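Local coordinates for protein glycoside Hydrolase Family 43_12 (Metagenome, PDB 7JVH) that probably hydrolyses glycosidic bonds in plant cell-wall arabinose- or xylose-containing glycans, as a family 43 glycoside hydrolase from a capybara gut metagenome, at residues T249-C254 and E265-D271; P241-K245 and H304-V308. All blocks are in the same frame, centred on the assembly; numbering follows the deposited sequence.

Interaction 1: T249-C254 and E265-D271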
loop_
_atom_site.group_PDB
_atom_site.type_symbol
_atom_site.label_atom_id
_atom_site.label_comp_id
_atom_site.label_asym_id
_atom_site.label_seq_id
_atom_site.Cartn_x
_atom_site.Cartn_y
_atom_site.Cartn_z
ATOM N N THR A 249 -27.158 -9.377 -16.810
ATOM C CA THR A 249 -27.467 -8.577 -15.625
ATOM C C THR A 249 -26.256 -7.740 -15.210
ATOM O O THR A 249 -25.121 -8.206 -15.301
ATOM C CB THR A 249 -27.875 -9.493 -14.454
ATOM O OG1 THR A 249 -29.037 -10.246 -14.814
ATOM C CG2 THR A 249 -28.173 -8.706 -13.195
ATOM N N TYR A 250 -26.506 -6.510 -14.749
ATOM C CA TYR A 250 -25.465 -5.613 -14.232
ATOM C C TYR A 250 -25.342 -5.782 -12.732
ATOM O O TYR A 250 -26.334 -5.971 -12.031
ATOM C CB TYR A 250 -25.766 -4.140 -14.585
ATOM C CG TYR A 250 -25.752 -3.880 -16.076
ATOM C CD1 TYR A 250 -24.581 -3.519 -16.720
ATOM C CD2 TYR A 250 -26.898 -4.052 -16.841
ATOM C CE1 TYR A 250 -24.553 -3.310 -18.089
ATOM C CE2 TYR A 250 -26.875 -3.874 -18.213
ATOM C CZ TYR A 250 -25.703 -3.482 -18.827
ATOM O OH TYR A 250 -25.665 -3.278 -20.185
ATOM N N TYR A 251 -24.101 -5.713 -12.245
ATOM C CA TYR A 251 -23.774 -5.898 -10.834
ATOM C C TYR A 251 -22.927 -4.749 -10.367
ATOM O O TYR A 251 -21.962 -4.386 -11.024
ATOM C CB TYR A 251 -23.035 -7.219 -10.647
ATOM C CG TYR A 251 -23.940 -8.420 -10.826
ATOM C CD1 TYR A 251 -24.621 -8.951 -9.743
ATOM C CD2 TYR A 251 -24.130 -9.003 -12.078
ATOM C CE1 TYR A 251 -25.457 -10.044 -9.882
ATOM C CE2 TYR A 251 -24.977 -10.083 -12.239
ATOM C CZ TYR A 251 -25.638 -10.605 -11.130
ATOM O OH TYR A 251 -26.485 -11.682 -11.271
ATOM N N LEU A 252 -23.309 -4.171 -9.228
ATOM C CA LEU A 252 -22.546 -3.126 -8.561
ATOM C C LEU A 252 -22.096 -3.686 -7.223
ATOM O O LEU A 252 -22.926 -4.038 -6.387
ATOM C CB LEU A 252 -23.395 -1.856 -8.352
ATOM C CG LEU A 252 -22.809 -0.772 -7.437
ATOM C CD1 LEU A 252 -21.577 -0.146 -8.065
ATOM C CD2 LEU A 252 -23.859 0.285 -7.134
HETATM N N MSE A 253 -20.774 -3.765 -7.041
HETATM C CA MSE A 253 -20.195 -4.194 -5.774
HETATM C C MSE A 253 -19.476 -3.009 -5.133
HETATM O O MSE A 253 -18.677 -2.341 -5.787
HETATM C CB MSE A 253 -19.234 -5.369 -5.983
HETATM C CG MSE A 253 -18.867 -6.082 -4.698
HETATM SE SE MSE A 253 -17.668 -7.605 -4.980
HETATM C CE MSE A 253 -18.871 -9.001 -5.509
ATOM N N CYS A 254 -19.768 -2.766 -3.851
ATOM C CA CYS A 254 -19.207 -1.632 -3.135
ATOM C C CYS A 254 -18.723 -2.038 -1.764
ATOM O O CYS A 254 -19.239 -2.984 -1.179
ATOM C CB CYS A 254 -20.277 -0.544 -2.956
ATOM S SG CYS A 254 -21.046 0.028 -4.481
ATOM N N GLU A 265 -18.229 -5.617 2.370
ATOM C CA GLU A 265 -18.527 -5.490 0.955
ATOM C C GLU A 265 -19.955 -5.950 0.738
ATOM O O GLU A 265 -20.380 -6.951 1.308
ATOM C CB GLU A 265 -17.578 -6.316 0.109
ATOM C CG GLU A 265 -17.586 -5.905 -1.355
ATOM C CD GLU A 265 -16.706 -4.714 -1.658
ATOM O OE1 GLU A 265 -16.018 -4.190 -0.735
ATOM O OE2 GLU A 265 -16.684 -4.315 -2.833
ATOM N N VAL A 266 -20.679 -5.193 -0.093
ATOM C CA VAL A 266 -22.080 -5.399 -0.366
ATOM C C VAL A 266 -22.248 -5.498 -1.877
ATOM O O VAL A 266 -21.335 -5.139 -2.622
ATOM C CB VAL A 266 -22.939 -4.277 0.233
ATOM C CG1 VAL A 266 -22.720 -4.188 1.727
ATOM C CG2 VAL A 266 -22.638 -2.936 -0.423
ATOM N N ILE A 267 -23.411 -5.994 -2.318
ATOM C CA ILE A 267 -23.644 -6.300 -3.725
ATOM C C ILE A 267 -25.081 -5.943 -4.136
ATOM O O ILE A 267 -26.043 -6.253 -3.413
ATOM C CB ILE A 267 -23.375 -7.792 -4.032
ATOM C CG1 ILE A 267 -23.405 -8.062 -5.543
ATOM C CG2 ILE A 267 -24.383 -8.692 -3.319
ATOM C CD1 ILE A 267 -22.180 -7.579 -6.291
ATOM N N PHE A 268 -25.193 -5.305 -5.310
ATOM C CA PHE A 268 -26.432 -4.835 -5.906
ATOM C C PHE A 268 -26.507 -5.396 -7.316
ATOM O O PHE A 268 -25.469 -5.643 -7.933
ATOM C CB PHE A 268 -26.399 -3.307 -6.050
ATOM C CG PHE A 268 -26.333 -2.555 -4.749
ATOM C CD1 PHE A 268 -25.113 -2.268 -4.149
ATOM C CD2 PHE A 268 -27.501 -2.109 -4.137
ATOM C CE1 PHE A 268 -25.062 -1.571 -2.964
ATOM C CE2 PHE A 268 -27.443 -1.411 -2.938
ATOM C CZ PHE A 268 -26.221 -1.131 -2.360
ATOM N N LYS A 269 -27.724 -5.553 -7.845
ATOM C CA LYS A 269 -27.911 -5.886 -9.261
ATOM C C LYS A 269 -29.004 -5.045 -9.946
ATOM O O LYS A 269 -29.888 -4.502 -9.282
ATOM C CB LYS A 269 -28.176 -7.391 -9.434
ATOM C CG LYS A 269 -29.601 -7.843 -9.160
ATOM C CD LYS A 269 -29.737 -9.358 -9.270
ATOM C CE LYS A 269 -31.146 -9.819 -8.936
ATOM N NZ LYS A 269 -32.049 -9.812 -10.131
ATOM N N ALA A 270 -28.917 -4.941 -11.279
ATOM C CA ALA A 270 -29.882 -4.215 -12.096
ATOM C C ALA A 270 -29.996 -4.804 -13.490
ATOM O O ALA A 270 -29.066 -5.464 -13.963
ATOM C CB ALA A 270 -29.501 -2.749 -12.199
ATOM N N ASP A 271 -31.138 -4.543 -14.146
ATOM C CA ASP A 271 -31.406 -5.015 -15.503
ATOM C C ASP A 271 -30.880 -4.066 -16.581
ATOM O O ASP A 271 -30.941 -4.378 -17.770
ATOM C CB ASP A 271 -32.905 -5.231 -15.705
ATOM C CG ASP A 271 -33.464 -6.327 -14.807
ATOM O OD1 ASP A 271 -32.776 -7.342 -14.539
ATOM O OD2 ASP A 271 -34.611 -6.183 -14.357
#

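Interaction 2: P241-K245 and H304-V308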
loop_
_atom_site.group_PDB
_atom_site.type_symbol
_atom_site.label_atom_id
_atom_site.label_comp_id
_atom_site.label_asym_id
_atom_site.label_seq_id
_atom_site.Cartn_x
_atom_site.Cartn_y
_atom_site.Cartn_z
ATOM N N PRO A 241 -16.876 1.361 -5.685
ATOM C CA PRO A 241 -17.858 0.753 -6.597
ATOM C C PRO A 241 -17.202 0.078 -7.804
ATOM O O PRO A 241 -16.307 0.665 -8.416
ATOM C CB PRO A 241 -18.694 1.958 -7.066
ATOM C CG PRO A 241 -17.777 3.144 -6.895
ATOM C CD PRO A 241 -16.904 2.842 -5.705
ATOM N N HIS A 242 -17.630 -1.151 -8.124
ATOM C CA HIS A 242 -17.247 -1.823 -9.368
ATOM C C HIS A 242 -18.487 -2.390 -10.077
ATOM O O HIS A 242 -19.360 -2.994 -9.442
ATOM C CB HIS A 242 -16.242 -2.948 -9.101
ATOM C CG HIS A 242 -14.924 -2.474 -8.578
ATOM N ND1 HIS A 242 -14.059 -1.707 -9.327
ATOM C CD2 HIS A 242 -14.317 -2.658 -7.378
ATOM C CE1 HIS A 242 -12.982 -1.438 -8.609
ATOM N NE2 HIS A 242 -13.117 -2.002 -7.427
ATOM N N ILE A 243 -18.540 -2.200 -11.400
ATOM C CA ILE A 243 -19.572 -2.793 -12.237
ATOM C C ILE A 243 -19.022 -4.039 -12.907
ATOM O O ILE A 243 -17.898 -4.038 -13.408
ATOM C CB ILE A 243 -20.085 -1.831 -13.333
ATOM C CG1 ILE A 243 -20.615 -0.523 -12.736
ATOM C CG2 ILE A 243 -21.175 -2.499 -14.159
ATOM C CD1 ILE A 243 -21.935 -0.645 -12.012
ATOM N N TYR A 244 -19.826 -5.111 -12.889
ATOM C CA TYR A 244 -19.587 -6.320 -13.667
ATOM C C TYR A 244 -20.893 -6.665 -14.354
ATOM O O TYR A 244 -21.963 -6.325 -13.861
ATOM C CB TYR A 244 -19.135 -7.483 -12.769
ATOM C CG TYR A 244 -18.050 -7.133 -11.770
ATOM C CD1 TYR A 244 -16.705 -7.089 -12.140
ATOM C CD2 TYR A 244 -18.377 -6.857 -10.446
ATOM C CE1 TYR A 244 -15.728 -6.781 -11.223
ATOM C CE2 TYR A 244 -17.396 -6.538 -9.515
ATOM C CZ TYR A 244 -16.083 -6.503 -9.906
ATOM O OH TYR A 244 -15.133 -6.178 -8.968
ATOM N N LYS A 245 -20.807 -7.321 -15.511
ATOM C CA LYS A 245 -21.995 -7.784 -16.218
ATOM C C LYS A 245 -21.875 -9.270 -16.423
ATOM O O LYS A 245 -20.857 -9.728 -16.910
ATOM C CB LYS A 245 -22.125 -7.082 -17.558
ATOM C CG LYS A 245 -23.516 -7.170 -18.162
ATOM C CD LYS A 245 -23.537 -6.463 -19.508
ATOM C CE LYS A 245 -24.895 -6.530 -20.149
ATOM N NZ LYS A 245 -24.900 -5.749 -21.410
ATOM N N HIS A 304 -13.497 -3.495 0.517
ATOM C CA HIS A 304 -12.905 -2.898 -0.680
ATOM C C HIS A 304 -12.359 -3.965 -1.621
ATOM O O HIS A 304 -11.154 -4.038 -1.900
ATOM C CB HIS A 304 -11.814 -1.866 -0.359
ATOM C CG HIS A 304 -11.708 -0.797 -1.390
ATOM N ND1 HIS A 304 -12.065 0.509 -1.129
ATOM C CD2 HIS A 304 -11.350 -0.835 -2.695
ATOM C CE1 HIS A 304 -11.907 1.238 -2.220
ATOM N NE2 HIS A 304 -11.478 0.448 -3.188
ATOM N N ALA A 305 -13.278 -4.797 -2.120
ATOM C CA ALA A 305 -12.936 -5.952 -2.927
ATOM C C ALA A 305 -13.034 -5.646 -4.402
ATOM O O ALA A 305 -13.591 -4.623 -4.812
ATOM C CB ALA A 305 -13.847 -7.107 -2.577
ATOM N N ASP A 306 -12.482 -6.549 -5.208
ATOM C CA ASP A 306 -12.646 -6.535 -6.649
ATOM C C ASP A 306 -12.572 -7.983 -7.140
ATOM O O ASP A 306 -11.736 -8.761 -6.643
ATOM C CB ASP A 306 -11.546 -5.679 -7.256
ATOM C CG ASP A 306 -11.733 -5.404 -8.737
ATOM O OD1 ASP A 306 -12.828 -5.622 -9.310
ATOM O OD2 ASP A 306 -10.754 -4.952 -9.355
ATOM N N LEU A 307 -13.451 -8.343 -8.085
ATOM C CA LEU A 307 -13.558 -9.708 -8.599
ATOM C C LEU A 307 -12.853 -9.892 -9.940
ATOM O O LEU A 307 -12.767 -8.961 -10.739
ATOM C CB LEU A 307 -15.027 -10.096 -8.776
ATOM C CG LEU A 307 -15.969 -9.909 -7.594
ATOM C CD1 LEU A 307 -17.323 -10.493 -7.964
ATOM C CD2 LEU A 307 -15.421 -10.540 -6.315
ATOM N N VAL A 308 -12.377 -11.115 -10.183
ATOM C CA VAL A 308 -11.839 -11.514 -11.475
ATOM C C VAL A 308 -12.178 -12.983 -11.760
ATOM O O VAL A 308 -12.148 -13.816 -10.862
ATOM C CB VAL A 308 -10.319 -11.272 -11.544
ATOM C CG1 VAL A 308 -9.566 -12.260 -10.653
ATOM C CG2 VAL A 308 -9.838 -11.343 -12.980
#

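Interaction 1: T249-C254 and E265-D271
E265 swings its CG anti to the backbone N (chi1 -163°) and then bends at chi2 (83°), which lays the carboxylate back over M253 and C254 of the opposite strand. The two segments form the antiparallel hairpin of the second and third strands in one blade of the five-bladed beta-propeller of family 43. Hydrogen-bonded pairs Y250-A270, L252-F268 and C254-V266 alternate with the non-hydrogen-bonded pairs Y251-K269 and M253-I267.

The alternation sorts the side chains. On one face L252, C254 and F268 pack on strands 203-210 and 215-226 of the preceding blade and V266 on T229 and N283, so apolar groups suit this buried face. L252 and F268 run side by side, CB to CB at 4.1 Å, and L252 O lies at the edge of the phenyl ring, in its plane. On the other face, the selenomethionine M253 turns at chi3 (-82°) and sets its CE 3.7 Å from I267 CD1; a long, flexible selenoether chain can reach its neighbour in this way. K269 keeps its CB 3.8 Å from Y251 CE1, the tyrosine ring having W343 edge-to-face, while the lysine's amine leads away.

The side chains of E265 and M253 cross at about a right angle, with OE2 3.4 Å from M253 CG, and OE1 accepts a hydrogen bond from A305 N. With an alanine here, that amide would probably be left without its acceptor and M253 CG without its cover. E265 OE2 is also 3.3 Å from C254 O, two acceptors that cannot bond each other and probably repel slightly, which the A305 N bond may help offset. C254 O itself is taken by the backbone, with V266 N donating to it at 2.9 Å.

Interaction 2: P241-K245 and H304-V308
Polar contacts between Y244 and D306 dominate this meeting of two propeller strands. Y244 donates its OH to D306 OD1; the modelled 2.4 Å is very short, so the exact length is doubtful. D306 carries its CG anti to the backbone N (chi1 -171°), which brings the carboxylate over the H242 ring and to the edge of Y244, where OD1 lies in the ring plane. The other oxygen, OD2, is held by I66 N and S65 OG, which should fix the rotation of the acid.

Stacking comes next. The imidazole of H242 lies against the same carboxylate, the planes 13° apart, with D306 OD1 3.8 Å above the ring centre. A flat ring can lie against the flat carboxylate, and its ND1 is hydrogen-bonded to S175 OG. At the ring edge, H242 CD2 comes within 3.3 Å of A305 O.

The apolar part is small: L307 CB sits 3.9 Å from Y244 CZ.

The segment axes, 18° apart in direction, come no closer than 8.1 Å, so side chains bridge strands 239-246 and 300-308, innermost in successive blades; 249-255 pairs with the former, 316-322 with the latter, and H242 touches A125 of strand 120-129.

How the interactions relate
Interaction 1 holds one blade together internally, whereas interaction 2 joins that blade to the next; their centres are 9 Å apart. Strand 249-255 follows 239-246 directly and pairs with it, with probable hydrogen bonds from Y251 N to Y244 O (2.7 Å) and from H242 N to M253 O (2.8 Å). Y244 and H242 are thus positioned by the backbone of the hairpin while their side chains reach D306. M253 also reaches interaction 2, its CE packing 3.3 Å from L307 CD1. In this family the active site lies at the propeller axis, which the innermost strands surround, so interaction 2 is probably the nearer to it.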